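Local coordinates for flagellar assembly factor FliW (Geobacillus thermodenitrificans, PDB 5DMD), which probably acts as an anti-CsrA protein that relieves CsrA's repression of flagellin translation, and also binds flagellin during assembly of the flagellum, at residues Lys17-Phe22 with Glu32-Leu37; Asp76-Gln81 with Leu121-Ile126; Glu87-Leu92 with Asn116-Leu121; Gln110-Ile115 with Val125-Thr130. The protein carries 1 engineered substitution. One frame throughout, in Å; residues are numbered along the deposited sequence. Where two conformers were deposited one is given.

Contact 1. Residues Lys17-Phe22 with Glu32-Leu37; sequences KDIVRF and EKQFVL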
loop_
_atom_site.group_PDB
_atom_site.type_symbol
_atom_site.label_atom_id
_atom_site.label_comp_id
_atom_site.label_asym_id
_atom_site.label_seq_id
_atom_site.Cartn_x
_atom_site.Cartn_y
_atom_site.Cartn_z
ATOM N N LYS A 17 3.495 6.505 17.913
ATOM C CA LYS A 17 3.374 5.066 17.723
ATOM C C LYS A 17 2.497 4.690 16.540
ATOM O O LYS A 17 2.380 3.498 16.235
ATOM C CB LYS A 17 2.866 4.387 18.996
ATOM C CG LYS A 17 3.786 4.542 20.188
ATOM C CD LYS A 17 3.407 3.548 21.263
ATOM C CE LYS A 17 3.627 2.136 20.743
ATOM N NZ LYS A 17 5.046 1.709 20.892
ATOM N N ASP A 18 1.880 5.670 15.877
ATOM C CA ASP A 18 1.092 5.409 14.685
ATOM C C ASP A 18 1.947 5.395 13.427
ATOM O O ASP A 18 1.505 4.871 12.401
ATOM C CB ASP A 18 0.041 6.507 14.494
ATOM C CG ASP A 18 -0.999 6.536 15.605
ATOM O OD1 ASP A 18 -1.366 5.464 16.127
ATOM O OD2 ASP A 18 -1.470 7.645 15.929
ATOM N N ILE A 19 3.148 5.964 13.484
ATOM C CA ILE A 19 3.916 6.243 12.272
ATOM C C ILE A 19 4.636 4.987 11.805
ATOM O O ILE A 19 5.307 4.309 12.595
ATOM C CB ILE A 19 4.901 7.399 12.502
ATOM C CG1 ILE A 19 4.113 8.669 12.838
ATOM C CG2 ILE A 19 5.823 7.603 11.291
ATOM C CD1 ILE A 19 4.971 9.878 13.119
ATOM N N VAL A 20 4.498 4.673 10.522
ATOM C CA VAL A 20 5.296 3.642 9.870
ATOM C C VAL A 20 6.429 4.338 9.134
ATOM O O VAL A 20 6.190 5.211 8.287
ATOM C CB VAL A 20 4.459 2.803 8.896
ATOM C CG1 VAL A 20 5.328 1.714 8.253
ATOM C CG2 VAL A 20 3.272 2.181 9.606
ATOM N N ARG A 21 7.664 3.956 9.457
ATOM C CA ARG A 21 8.835 4.529 8.812
ATOM C C ARG A 21 9.178 3.733 7.561
ATOM O O ARG A 21 9.295 2.502 7.608
ATOM C CB ARG A 21 10.042 4.548 9.748
ATOM C CG ARG A 21 11.280 5.128 9.078
ATOM C CD ARG A 21 12.482 5.229 10.007
ATOM N NE ARG A 21 13.552 6.013 9.399
ATOM C CZ ARG A 21 13.513 7.327 9.206
ATOM N NH1 ARG A 21 12.501 8.062 9.638
ATOM N NH2 ARG A 21 14.521 7.918 8.570
ATOM N N PHE A 22 9.321 4.440 6.445
ATOM C CA PHE A 22 9.803 3.896 5.177
ATOM C C PHE A 22 11.219 4.446 5.005
ATOM O O PHE A 22 11.409 5.576 4.553
ATOM C CB PHE A 22 8.877 4.367 4.054
ATOM C CG PHE A 22 7.582 3.595 3.951
ATOM C CD1 PHE A 22 6.607 3.697 4.918
ATOM C CD2 PHE A 22 7.349 2.796 2.842
ATOM C CE1 PHE A 22 5.425 2.993 4.795
ATOM C CE2 PHE A 22 6.166 2.092 2.708
ATOM C CZ PHE A 22 5.202 2.190 3.687
ATOM N N GLU A 32 10.001 10.944 1.411
ATOM C CA GLU A 32 8.779 10.664 2.161
ATOM C C GLU A 32 8.984 9.388 2.964
ATOM O O GLU A 32 8.735 8.276 2.490
ATOM C CB GLU A 32 7.593 10.587 1.206
ATOM C CG GLU A 32 7.315 11.904 0.511
ATOM C CD GLU A 32 6.595 12.899 1.425
ATOM O OE1 GLU A 32 6.075 12.482 2.488
ATOM O OE2 GLU A 32 6.526 14.091 1.066
ATOM N N LYS A 33 9.441 9.558 4.204
ATOM C CA LYS A 33 9.844 8.447 5.047
ATOM C C LYS A 33 8.893 8.164 6.201
ATOM O O LYS A 33 9.144 7.231 6.970
ATOM C CB LYS A 33 11.266 8.664 5.575
ATOM C CG LYS A 33 12.313 8.768 4.455
ATOM C CD LYS A 33 13.725 8.672 5.019
ATOM C CE LYS A 33 14.772 9.058 3.981
ATOM N NZ LYS A 33 14.749 8.179 2.778
ATOM N N GLN A 34 7.809 8.929 6.348
ATOM C CA GLN A 34 6.884 8.772 7.462
ATOM C C GLN A 34 5.462 8.759 6.930
ATOM O O GLN A 34 5.026 9.729 6.293
ATOM C CB GLN A 34 7.049 9.907 8.469
ATOM C CG GLN A 34 8.325 9.822 9.276
ATOM C CD GLN A 34 8.673 11.142 9.926
ATOM O OE1 GLN A 34 8.813 11.223 11.143
ATOM N NE2 GLN A 34 8.809 12.183 9.117
ATOM N N PHE A 35 4.742 7.671 7.202
ATOM C CA PHE A 35 3.359 7.520 6.777
ATOM C C PHE A 35 2.511 7.006 7.929
ATOM O O PHE A 35 2.993 6.349 8.856
ATOM C CB PHE A 35 3.244 6.511 5.623
ATOM C CG PHE A 35 3.753 7.025 4.319
ATOM C CD1 PHE A 35 5.097 6.915 3.982
ATOM C CD2 PHE A 35 2.882 7.607 3.410
ATOM C CE1 PHE A 35 5.559 7.401 2.754
ATOM C CE2 PHE A 35 3.336 8.100 2.196
ATOM C CZ PHE A 35 4.675 7.992 1.865
ATOM N N VAL A 36 1.229 7.303 7.856
ATOM C CA VAL A 36 0.247 6.696 8.742
ATOM C C VAL A 36 -0.790 6.007 7.868
ATOM O O VAL A 36 -1.037 6.420 6.730
ATOM C CB VAL A 36 -0.402 7.725 9.704
ATOM C CG1 VAL A 36 -1.053 8.867 8.934
ATOM C CG2 VAL A 36 -1.399 7.067 10.646
ATOM N N LEU A 37 -1.365 4.925 8.385
ATOM C CA LEU A 37 -2.392 4.164 7.686
ATOM C C LEU A 37 -3.741 4.527 8.283
ATOM O O LEU A 37 -3.967 4.314 9.476
ATOM C CB LEU A 37 -2.141 2.662 7.808
ATOM C CG LEU A 37 -1.114 2.006 6.878
ATOM C CD1 LEU A 37 0.268 2.637 6.988
ATOM C CD2 LEU A 37 -1.035 0.517 7.169
HETATM O O HOH W 1 -0.703 4.051 11.032
#
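Phe-22 and Phe-35 both hold CG anti to their carbonyl carbon (chi1 -79° and -73°), and these torsions bring their rings together as a T-shaped (edge-to-face) pair, the edge of Phe-35 toward the face of Phe-22. The centroids lie 5.2 Å apart with the planes at 65°, and CD1 of Phe-22 comes within 3.7 Å of CD1 of Phe-35. Val-20 CG2 meets CD1 of Leu-37 at 4.0 Å. Beyond the apolar pairs, Arg-21, extended from CG to NE, runs alongside Lys-33, whose CB lies over one guanidinium face. The ammonium of Lys-33 is hydrogen-bonded to Leu-30 O and Glu-23 O, so the two like charges do not meet.

Hydrogen bonds join the backbones: Val-20 N donates to Phe-35 O at 2.8 Å, and Phe-35 N returns one to Val-20 O. Phe-22 N donates to Lys-33 O, also at 2.8 Å, from above the carbonyl plane. A water bridges Asp-18 O and Leu-37 N where the direct ladder stops. Val-20/Phe-35 as a hydrogen-bonded pair followed by Arg-21/Gln-34 as a non-hydrogen-bonded one is the alternation of an antiparallel ladder, here within the curled antiparallel sheet of FliW.

Contact 2. Residues Asp76-Gln81 with Leu121-Ile126; sequences DNTLEQ and LGKQVI
Helix 76-81 packs on one face of the antiparallel sheet, running almost opposite to strand 121-124 (154° between directions) with the axes 9.6 Å apart at closest. Lys-123 spans the gap. Its CB points at the helix, and since CG is anti to the backbone N and every later torsion is also extended, CG meets nothing of the helix and carries the chain straight on toward Thr-78 and Gln-81. Lys-123 CD reaches 3.5 Å from Gln-81 OE1 and also brushes the CG2 methyl of Thr-78. Lys-123 CE has both oxygens to one side, Thr-78 OG1 at 3.6 Å. At the tip, two hydrogen bonds grip the ammonium. Lys-123 NZ donates to Thr-78 OG1 at 2.8 Å. Lys-123 NZ also donates to Gln-81 OE1 at 2.8 Å, in the plane of the amide, at a C=O...N angle of 146°.

Thr-78 OG1 is also hydrogen-bonded to Asp-75 OD1, an arrangement likely to polarise the hydroxyl and to help stabilise the lysine's charge. Thr-78 CG2, anti to the backbone N, diverges from OG1 toward Val-125, which it meets tip to tip, CG2 to CG2 at 3.7 Å. At the other end, Leu-121 CD1 rests 4.0 Å from Gln-81 O.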
loop_
_atom_site.group_PDB
_atom_site.type_symbol
_atom_site.label_atom_id
_atom_site.label_comp_id
_atom_site.label_asym_id
_atom_site.label_seq_id
_atom_site.Cartn_x
_atom_site.Cartn_y
_atom_site.Cartn_z
ATOM N N ASP A 76 15.755 -11.393 -0.333
ATOM C CA ASP A 76 16.477 -11.445 0.937
ATOM C C ASP A 76 16.769 -10.051 1.475
ATOM O O ASP A 76 16.711 -9.819 2.689
ATOM C CB ASP A 76 17.783 -12.222 0.767
ATOM C CG ASP A 76 17.553 -13.681 0.455
ATOM O OD1 ASP A 76 16.446 -14.181 0.744
ATOM O OD2 ASP A 76 18.485 -14.328 -0.070
ATOM N N ASN A 77 17.077 -9.108 0.589
ATOM C CA ASN A 77 17.372 -7.751 1.033
ATOM C C ASN A 77 16.163 -7.091 1.684
ATOM O O ASN A 77 16.296 -6.409 2.705
ATOM C CB ASN A 77 17.891 -6.909 -0.123
ATOM C CG ASN A 77 18.418 -5.582 0.349
ATOM O OD1 ASN A 77 19.399 -5.525 1.088
ATOM N ND2 ASN A 77 17.762 -4.503 -0.059
ATOM N N THR A 78 14.977 -7.266 1.096
ATOM C CA THR A 78 13.769 -6.716 1.706
ATOM C C THR A 78 13.493 -7.350 3.064
ATOM O O THR A 78 13.130 -6.655 4.024
ATOM C CB THR A 78 12.573 -6.913 0.772
ATOM O OG1 THR A 78 12.757 -6.138 -0.422
ATOM C CG2 THR A 78 11.263 -6.534 1.456
ATOM N N LEU A 79 13.641 -8.673 3.163
ATOM C CA LEU A 79 13.406 -9.338 4.441
ATOM C C LEU A 79 14.322 -8.780 5.523
ATOM O O LEU A 79 13.891 -8.544 6.659
ATOM C CB LEU A 79 13.581 -10.854 4.295
ATOM C CG LEU A 79 12.576 -11.557 3.371
ATOM C CD1 LEU A 79 13.041 -12.966 3.034
ATOM C CD2 LEU A 79 11.196 -11.593 3.990
ATOM N N GLU A 80 15.590 -8.552 5.182
ATOM C CA GLU A 80 16.523 -7.974 6.140
ATOM C C GLU A 80 16.141 -6.536 6.497
ATOM O O GLU A 80 16.087 -6.171 7.679
ATOM C CB GLU A 80 17.949 -8.064 5.593
ATOM C CG GLU A 80 19.023 -7.648 6.582
ATOM C CD GLU A 80 20.404 -7.720 5.972
ATOM O OE1 GLU A 80 20.680 -8.719 5.274
ATOM O OE2 GLU A 80 21.205 -6.784 6.180
ATOM N N GLN A 81 15.863 -5.706 5.486
ATOM C CA GLN A 81 15.568 -4.298 5.737
ATOM C C GLN A 81 14.365 -4.136 6.652
ATOM O O GLN A 81 14.328 -3.223 7.486
ATOM C CB GLN A 81 15.291 -3.581 4.415
ATOM C CG GLN A 81 16.529 -3.239 3.612
ATOM C CD GLN A 81 16.209 -2.863 2.173
ATOM O OE1 GLN A 81 15.205 -3.297 1.610
ATOM N NE2 GLN A 81 17.067 -2.041 1.574
ATOM N N LEU A 121 7.934 -0.667 10.230
ATOM C CA LEU A 121 8.820 -0.450 9.094
ATOM C C LEU A 121 8.121 -0.840 7.797
ATOM O O LEU A 121 7.485 -1.894 7.720
ATOM C CB LEU A 121 10.070 -1.323 9.228
ATOM C CG LEU A 121 10.961 -1.106 10.448
ATOM C CD1 LEU A 121 11.986 -2.243 10.556
ATOM C CD2 LEU A 121 11.661 0.244 10.378
ATOM N N GLY A 122 8.287 -0.018 6.757
ATOM C CA GLY A 122 7.603 -0.251 5.497
ATOM C C GLY A 122 8.522 -0.093 4.300
ATOM O O GLY A 122 9.544 0.589 4.358
ATOM N N LYS A 123 8.128 -0.740 3.204
ATOM C CA LYS A 123 8.820 -0.609 1.930
ATOM C C LYS A 123 7.812 -0.849 0.820
ATOM O O LYS A 123 6.924 -1.692 0.961
ATOM C CB LYS A 123 9.948 -1.648 1.815
ATOM C CG LYS A 123 10.745 -1.602 0.503
ATOM C CD LYS A 123 11.916 -2.581 0.533
ATOM C CE LYS A 123 12.710 -2.511 -0.764
ATOM N NZ LYS A 123 13.803 -3.531 -0.798
ATOM N N GLN A 124 7.938 -0.110 -0.283
ATOM C CA GLN A 124 7.260 -0.499 -1.515
ATOM C C GLN A 124 8.232 -1.320 -2.346
ATOM O O GLN A 124 9.268 -0.804 -2.784
ATOM C CB GLN A 124 6.739 0.694 -2.321
ATOM C CG GLN A 124 6.039 0.224 -3.596
ATOM C CD GLN A 124 5.209 1.290 -4.278
ATOM O OE1 GLN A 124 5.554 2.476 -4.257
ATOM N NE2 GLN A 124 4.108 0.874 -4.888
ATOM N N VAL A 125 7.902 -2.592 -2.561
ATOM C CA VAL A 125 8.786 -3.549 -3.214
ATOM C C VAL A 125 8.339 -3.676 -4.659
ATOM O O VAL A 125 7.150 -3.882 -4.924
ATOM C CB VAL A 125 8.703 -4.914 -2.511
ATOM C CG1 VAL A 125 9.550 -5.956 -3.240
ATOM C CG2 VAL A 125 9.081 -4.796 -1.036
ATOM N N ILE A 126 9.275 -3.560 -5.596
ATOM C CA ILE A 126 8.988 -3.740 -7.012
ATOM C C ILE A 126 9.448 -5.146 -7.378
ATOM O O ILE A 126 10.651 -5.433 -7.383
ATOM C CB ILE A 126 9.679 -2.680 -7.878
ATOM C CG1 ILE A 126 9.232 -1.282 -7.462
ATOM C CG2 ILE A 126 9.313 -2.874 -9.340
ATOM C CD1 ILE A 126 9.965 -0.165 -8.181
#

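Contact 3. Residues Glu87-Leu92 with Asn116-Leu121; sequences EQDVAL and NVHKRL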
loop_
_atom_site.group_PDB
_atom_site.type_symbol
_atom_site.label_atom_id
_atom_site.label_comp_id
_atom_site.label_asym_id
_atom_site.label_seq_id
_atom_site.Cartn_x
_atom_site.Cartn_y
_atom_site.Cartn_z
ATOM N N GLU A 87 5.864 -14.911 7.914
ATOM C CA GLU A 87 4.721 -14.172 7.393
ATOM C C GLU A 87 3.867 -13.552 8.496
ATOM O O GLU A 87 3.145 -12.588 8.227
ATOM C CB GLU A 87 3.902 -15.021 6.418
ATOM C CG GLU A 87 4.513 -15.077 5.007
ATOM C CD GLU A 87 4.783 -13.699 4.408
ATOM O OE1 GLU A 87 3.825 -12.903 4.283
ATOM O OE2 GLU A 87 5.952 -13.412 4.060
ATOM N N GLN A 88 3.964 -14.044 9.738
ATOM C CA GLN A 88 3.191 -13.451 10.826
ATOM C C GLN A 88 3.618 -12.020 11.128
ATOM O O GLN A 88 2.877 -11.289 11.796
ATOM C CB GLN A 88 3.296 -14.313 12.094
ATOM C CG GLN A 88 2.589 -15.662 11.987
ATOM C CD GLN A 88 1.073 -15.547 11.944
ATOM O OE1 GLN A 88 0.499 -14.523 12.317
ATOM N NE2 GLN A 88 0.416 -16.605 11.479
ATOM N N ASP A 89 4.783 -11.598 10.646
ATOM C CA ASP A 89 5.280 -10.255 10.907
ATOM C C ASP A 89 4.711 -9.217 9.951
ATOM O O ASP A 89 4.836 -8.020 10.236
ATOM C CB ASP A 89 6.809 -10.215 10.768
ATOM C CG ASP A 89 7.521 -11.132 11.748
ATOM O OD1 ASP A 89 6.875 -11.598 12.700
ATOM O OD2 ASP A 89 8.731 -11.399 11.547
ATOM N N VAL A 90 4.068 -9.638 8.856
ATOM C CA VAL A 90 3.903 -8.817 7.658
ATOM C C VAL A 90 2.437 -8.493 7.424
ATOM O O VAL A 90 1.572 -9.368 7.528
ATOM C CB VAL A 90 4.472 -9.562 6.436
ATOM C CG1 VAL A 90 4.200 -8.790 5.157
ATOM C CG2 VAL A 90 5.958 -9.787 6.617
ATOM N N ALA A 91 2.169 -7.237 7.082
ATOM C CA ALA A 91 0.925 -6.851 6.433
ATOM C C ALA A 91 1.236 -6.414 5.009
ATOM O O ALA A 91 2.197 -5.674 4.777
ATOM C CB ALA A 91 0.257 -5.694 7.170
ATOM N N LEU A 92 0.438 -6.893 4.057
ATOM C CA LEU A 92 0.620 -6.598 2.647
ATOM C C LEU A 92 -0.546 -5.762 2.135
ATOM O O LEU A 92 -1.706 -5.996 2.498
ATOM C CB LEU A 92 0.663 -7.884 1.817
ATOM C CG LEU A 92 1.863 -8.826 1.879
ATOM C CD1 LEU A 92 1.622 -10.011 0.948
ATOM C CD2 LEU A 92 3.165 -8.120 1.537
ATOM N N ASN A 116 6.315 -4.452 8.185
ATOM C CA ASN A 116 6.488 -5.177 9.437
ATOM C C ASN A 116 5.706 -4.401 10.485
ATOM O O ASN A 116 6.125 -3.319 10.911
ATOM C CB ASN A 116 7.962 -5.304 9.822
ATOM C CG ASN A 116 8.162 -6.124 11.099
ATOM O OD1 ASN A 116 7.329 -6.098 12.006
ATOM N ND2 ASN A 116 9.277 -6.841 11.176
ATOM N N VAL A 117 4.556 -4.946 10.880
ATOM C CA VAL A 117 3.605 -4.179 11.683
ATOM C C VAL A 117 4.205 -3.806 13.033
ATOM O O VAL A 117 4.174 -2.640 13.439
ATOM C CB VAL A 117 2.283 -4.950 11.842
ATOM C CG1 VAL A 117 1.295 -4.123 12.636
ATOM C CG2 VAL A 117 1.703 -5.289 10.480
ATOM N N HIS A 118 4.739 -4.790 13.766
ATOM C CA HIS A 118 5.167 -4.502 15.134
ATOM C C HIS A 118 6.457 -3.696 15.195
ATOM O O HIS A 118 6.701 -3.023 16.204
ATOM C CB HIS A 118 5.205 -5.764 16.012
ATOM C CG HIS A 118 6.446 -6.590 15.860
ATOM N ND1 HIS A 118 6.617 -7.503 14.839
ATOM C CD2 HIS A 118 7.559 -6.679 16.632
ATOM C CE1 HIS A 118 7.793 -8.093 14.969
ATOM N NE2 HIS A 118 8.384 -7.611 16.048
ATOM N N LYS A 119 7.260 -3.712 14.131
ATOM C CA LYS A 119 8.465 -2.900 14.054
ATOM C C LYS A 119 8.211 -1.547 13.400
ATOM O O LYS A 119 9.112 -0.699 13.391
ATOM C CB LYS A 119 9.549 -3.642 13.264
ATOM C CG LYS A 119 10.103 -4.863 14.004
ATOM C CD LYS A 119 10.589 -4.501 15.408
ATOM C CE LYS A 119 11.886 -5.213 15.789
ATOM N NZ LYS A 119 12.218 -6.342 14.875
ATOM N N ARG A 120 7.017 -1.340 12.841
ATOM C CA ARG A 120 6.650 -0.067 12.215
ATOM C C ARG A 120 7.593 0.309 11.071
ATOM O O ARG A 120 8.020 1.463 10.952
ATOM C CB ARG A 120 6.559 1.065 13.248
ATOM C CG ARG A 120 5.512 0.876 14.325
ATOM C CD ARG A 120 4.127 0.642 13.762
ATOM N NE ARG A 120 3.110 1.123 14.689
ATOM C CZ ARG A 120 2.301 0.340 15.389
ATOM N NH1 ARG A 120 2.348 -0.979 15.281
ATOM N NH2 ARG A 120 1.424 0.893 16.225
ATOM N N LEU A 121 7.934 -0.667 10.230
ATOM C CA LEU A 121 8.820 -0.450 9.094
ATOM C C LEU A 121 8.121 -0.840 7.797
ATOM O O LEU A 121 7.485 -1.894 7.720
ATOM C CB LEU A 121 10.070 -1.323 9.228
ATOM C CG LEU A 121 10.961 -1.106 10.448
ATOM C CD1 LEU A 121 11.986 -2.243 10.556
ATOM C CD2 LEU A 121 11.661 0.244 10.378
HETATM O O HOH W 2 4.730 -7.512 12.889
#
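A tight turn with a G1 beta bulge reverses the chain between strands 106-116 and 121-124, and its first residues lean on the start of strand 90-97. Arg-120 and Leu-121 both face Asn-116, with Arg-120 at the positive phi (59°) usual for this bulge position. Asn-116 places CG anti to its backbone N, so that OD1 accepts from Lys-119 N at 3.2 Å in an Asx motif, the donor standing above the amide plane. Its ND2 reaches Leu-82 O. Across the contact, Asp-89 O accepts a hydrogen bond from Val-117 N at 3.2 Å, nearly along the C=O axis, and a CA-H...O contact from Asn-116 CA.

A water donates to the same Asp-89 O (2.7 Å) and to Asn-116 OD1, while it accepts from His-118 N and lies in the plane of the His-118 ring, 2.7 Å from ND1. An alanine at Asn-116 would remove both amide ends and one of the water's acceptors, and would probably loosen the turn and its tie to Leu-82. Val-117 CG2 presses on Ala-91 CB at 3.6 Å. The turn closes the hairpin beside the 3-10 segment 87-89, fastened to the loop after helix 76-81, with strand 20-21 bonded to Arg-120.

Contact 4. Residues Gln110-Ile115 with Val125-Thr130; sequences QAPIVI and VILTNT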
loop_
_atom_site.group_PDB
_atom_site.type_symbol
_atom_site.label_atom_id
_atom_site.label_comp_id
_atom_site.label_asym_id
_atom_site.label_seq_id
_atom_site.Cartn_x
_atom_site.Cartn_y
_atom_site.Cartn_z
ATOM N N GLN A 110 2.357 -5.626 -9.144
ATOM C CA GLN A 110 3.807 -5.725 -9.256
ATOM C C GLN A 110 4.538 -5.049 -8.105
ATOM O O GLN A 110 5.687 -5.408 -7.828
ATOM C CB GLN A 110 4.283 -5.098 -10.573
ATOM C CG GLN A 110 5.736 -5.409 -10.915
ATOM C CD GLN A 110 6.297 -4.511 -12.010
ATOM O OE1 GLN A 110 5.557 -3.835 -12.721
ATOM N NE2 GLN A 110 7.617 -4.515 -12.155
ATOM N N ALA A 111 3.915 -4.086 -7.425
ATOM C CA ALA A 111 4.619 -3.223 -6.474
ATOM C C ALA A 111 3.857 -3.104 -5.162
ATOM O O ALA A 111 3.391 -2.020 -4.797
ATOM C CB ALA A 111 4.899 -1.850 -7.084
ATOM N N PRO A 112 3.772 -4.188 -4.395
ATOM C CA PRO A 112 3.055 -4.132 -3.117
ATOM C C PRO A 112 3.767 -3.296 -2.060
ATOM O O PRO A 112 4.996 -3.132 -2.065
ATOM C CB PRO A 112 2.989 -5.606 -2.686
ATOM C CG PRO A 112 4.208 -6.203 -3.281
ATOM C CD PRO A 112 4.373 -5.516 -4.626
ATOM N N ILE A 113 2.957 -2.766 -1.145
ATOM C CA ILE A 113 3.430 -2.162 0.101
ATOM C C ILE A 113 3.557 -3.269 1.142
ATOM O O ILE A 113 2.588 -3.989 1.414
ATOM C CB ILE A 113 2.448 -1.080 0.585
ATOM C CG1 ILE A 113 2.316 0.064 -0.437
ATOM C CG2 ILE A 113 2.860 -0.550 1.965
ATOM C CD1 ILE A 113 3.554 0.939 -0.534
ATOM N N VAL A 114 4.732 -3.383 1.754
ATOM C CA VAL A 114 5.046 -4.451 2.695
ATOM C C VAL A 114 5.423 -3.795 4.010
ATOM O O VAL A 114 6.344 -2.973 4.048
ATOM C CB VAL A 114 6.210 -5.312 2.184
ATOM C CG1 VAL A 114 6.529 -6.418 3.180
ATOM C CG2 VAL A 114 5.892 -5.864 0.794
ATOM N N ILE A 115 4.734 -4.164 5.092
ATOM C CA ILE A 115 4.951 -3.541 6.391
ATOM C C ILE A 115 5.221 -4.612 7.438
ATOM O O ILE A 115 4.448 -5.568 7.567
ATOM C CB ILE A 115 3.745 -2.673 6.795
ATOM C CG1 ILE A 115 3.619 -1.493 5.826
ATOM C CG2 ILE A 115 3.874 -2.200 8.247
ATOM C CD1 ILE A 115 2.376 -0.650 6.025
ATOM N N VAL A 125 7.902 -2.592 -2.561
ATOM C CA VAL A 125 8.786 -3.549 -3.214
ATOM C C VAL A 125 8.339 -3.676 -4.659
ATOM O O VAL A 125 7.150 -3.882 -4.924
ATOM C CB VAL A 125 8.703 -4.914 -2.511
ATOM C CG1 VAL A 125 9.550 -5.956 -3.240
ATOM C CG2 VAL A 125 9.081 -4.796 -1.036
ATOM N N ILE A 126 9.275 -3.560 -5.596
ATOM C CA ILE A 126 8.988 -3.740 -7.012
ATOM C C ILE A 126 9.448 -5.146 -7.378
ATOM O O ILE A 126 10.651 -5.433 -7.383
ATOM C CB ILE A 126 9.679 -2.680 -7.878
ATOM C CG1 ILE A 126 9.232 -1.282 -7.462
ATOM C CG2 ILE A 126 9.313 -2.874 -9.340
ATOM C CD1 ILE A 126 9.965 -0.165 -8.181
ATOM N N LEU A 127 8.491 -6.021 -7.684
ATOM C CA LEU A 127 8.785 -7.420 -7.980
ATOM C C LEU A 127 9.253 -7.539 -9.425
ATOM O O LEU A 127 8.545 -7.121 -10.346
ATOM C CB LEU A 127 7.531 -8.263 -7.750
ATOM C CG LEU A 127 6.870 -8.108 -6.378
ATOM C CD1 LEU A 127 5.508 -8.780 -6.349
ATOM C CD2 LEU A 127 7.762 -8.678 -5.287
ATOM N N THR A 128 10.437 -8.118 -9.627
ATOM C CA THR A 128 11.069 -8.169 -10.940
ATOM C C THR A 128 10.992 -9.538 -11.603
ATOM O O THR A 128 11.310 -9.650 -12.791
ATOM C CB THR A 128 12.548 -7.772 -10.827
ATOM O OG1 THR A 128 13.191 -8.600 -9.851
ATOM C CG2 THR A 128 12.680 -6.316 -10.409
ATOM N N ASN A 129 10.580 -10.574 -10.875
ATOM C CA ASN A 129 10.689 -11.952 -11.336
ATOM C C ASN A 129 9.339 -12.574 -11.672
ATOM O O ASN A 129 9.240 -13.801 -11.778
ATOM C CB ASN A 129 11.386 -12.794 -10.267
ATOM C CG ASN A 129 10.800 -12.568 -8.880
ATOM O OD1 ASN A 129 11.101 -11.573 -8.222
ATOM N ND2 ASN A 129 9.945 -13.487 -8.439
ATOM N N THR A 130 8.299 -11.765 -11.851
ATOM C CA THR A 130 6.943 -12.271 -11.713
ATOM C C THR A 130 6.054 -11.923 -12.904
ATOM O O THR A 130 6.396 -11.115 -13.769
ATOM C CB THR A 130 6.322 -11.815 -10.385
ATOM O OG1 THR A 130 5.434 -12.828 -9.893
ATOM C CG2 THR A 130 5.598 -10.493 -10.550
#
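Val-114 and Val-125 meet obliquely, CG2 to CG2 at 3.8 Å, each with that methyl anti to its own carbonyl carbon. They stand where the hairpin formed by strands 106-116 and 121-124 gives way to a looser antiparallel pairing of Gln-110 to Pro-112 with Val-125 to Leu-127. Further along the same side, Leu-127 crosses the Pro-112 ring at about a right angle and sets CD1 3.9 Å from CD of the proline; Tyr-70 and Ile-72, from a neighbouring loop, touch Pro-112 and Leu-127 respectively.

Outward from these apolar groups lie the backbones. Val-125 N donates to Pro-112 O at 3.0 Å, nearly along the C=O axis. The return bond cannot form, because Pro-112 N has no hydrogen, and Val-125 O stays 3.4 Å from it. Val-125 O is instead approached by the CA-H of Ala-111, CA to O 3.0 Å, and by Pro-112 CD. The next regular link is Leu-127 N to Gln-110 O, 2.9 Å and almost straight at 171°.

At the polar edge, Gln-110 holds CG anti to its backbone N (chi1 -168°) and reaches obliquely across the partner chain, its end brushing the CG2 methyl of Ile-126. Gln-110 NE2 donates weakly to Leu-127 O at 3.3 Å. An alanine at Gln-110 would lose CG and the amide, which would probably uncover part of Ile-126 and loosen the chain slightly at Leu-127, the backbone bond remaining. Gln-110 CG itself lies 3.3 Å from Leu-127 O.

All four contacts reach one curled antiparallel sheet. Contacts 2 and 4 lie closest, centres about 9 Å apart, sharing Val-125 and Ile-126; Lys-123 O to Val-114 N (2.9 Å) joins them across the hairpin. Contact 3 sits at the turn of that hairpin, its centre about 11 Å from that of contact 2, and reaches contact 4 through Ala-91 N and Ile-115 O (2.9 Å). Contact 1, about 19 Å from contact 4 between centres, comes to the other edge of strand 121-124: Arg-21 O meets Gly-122 N at 2.8 Å, and Arg-21 N meets Arg-120 O at 2.9 Å. Strand 20-21 thus bridges 34-39 and 121-124, consistent with a barrel-like closure.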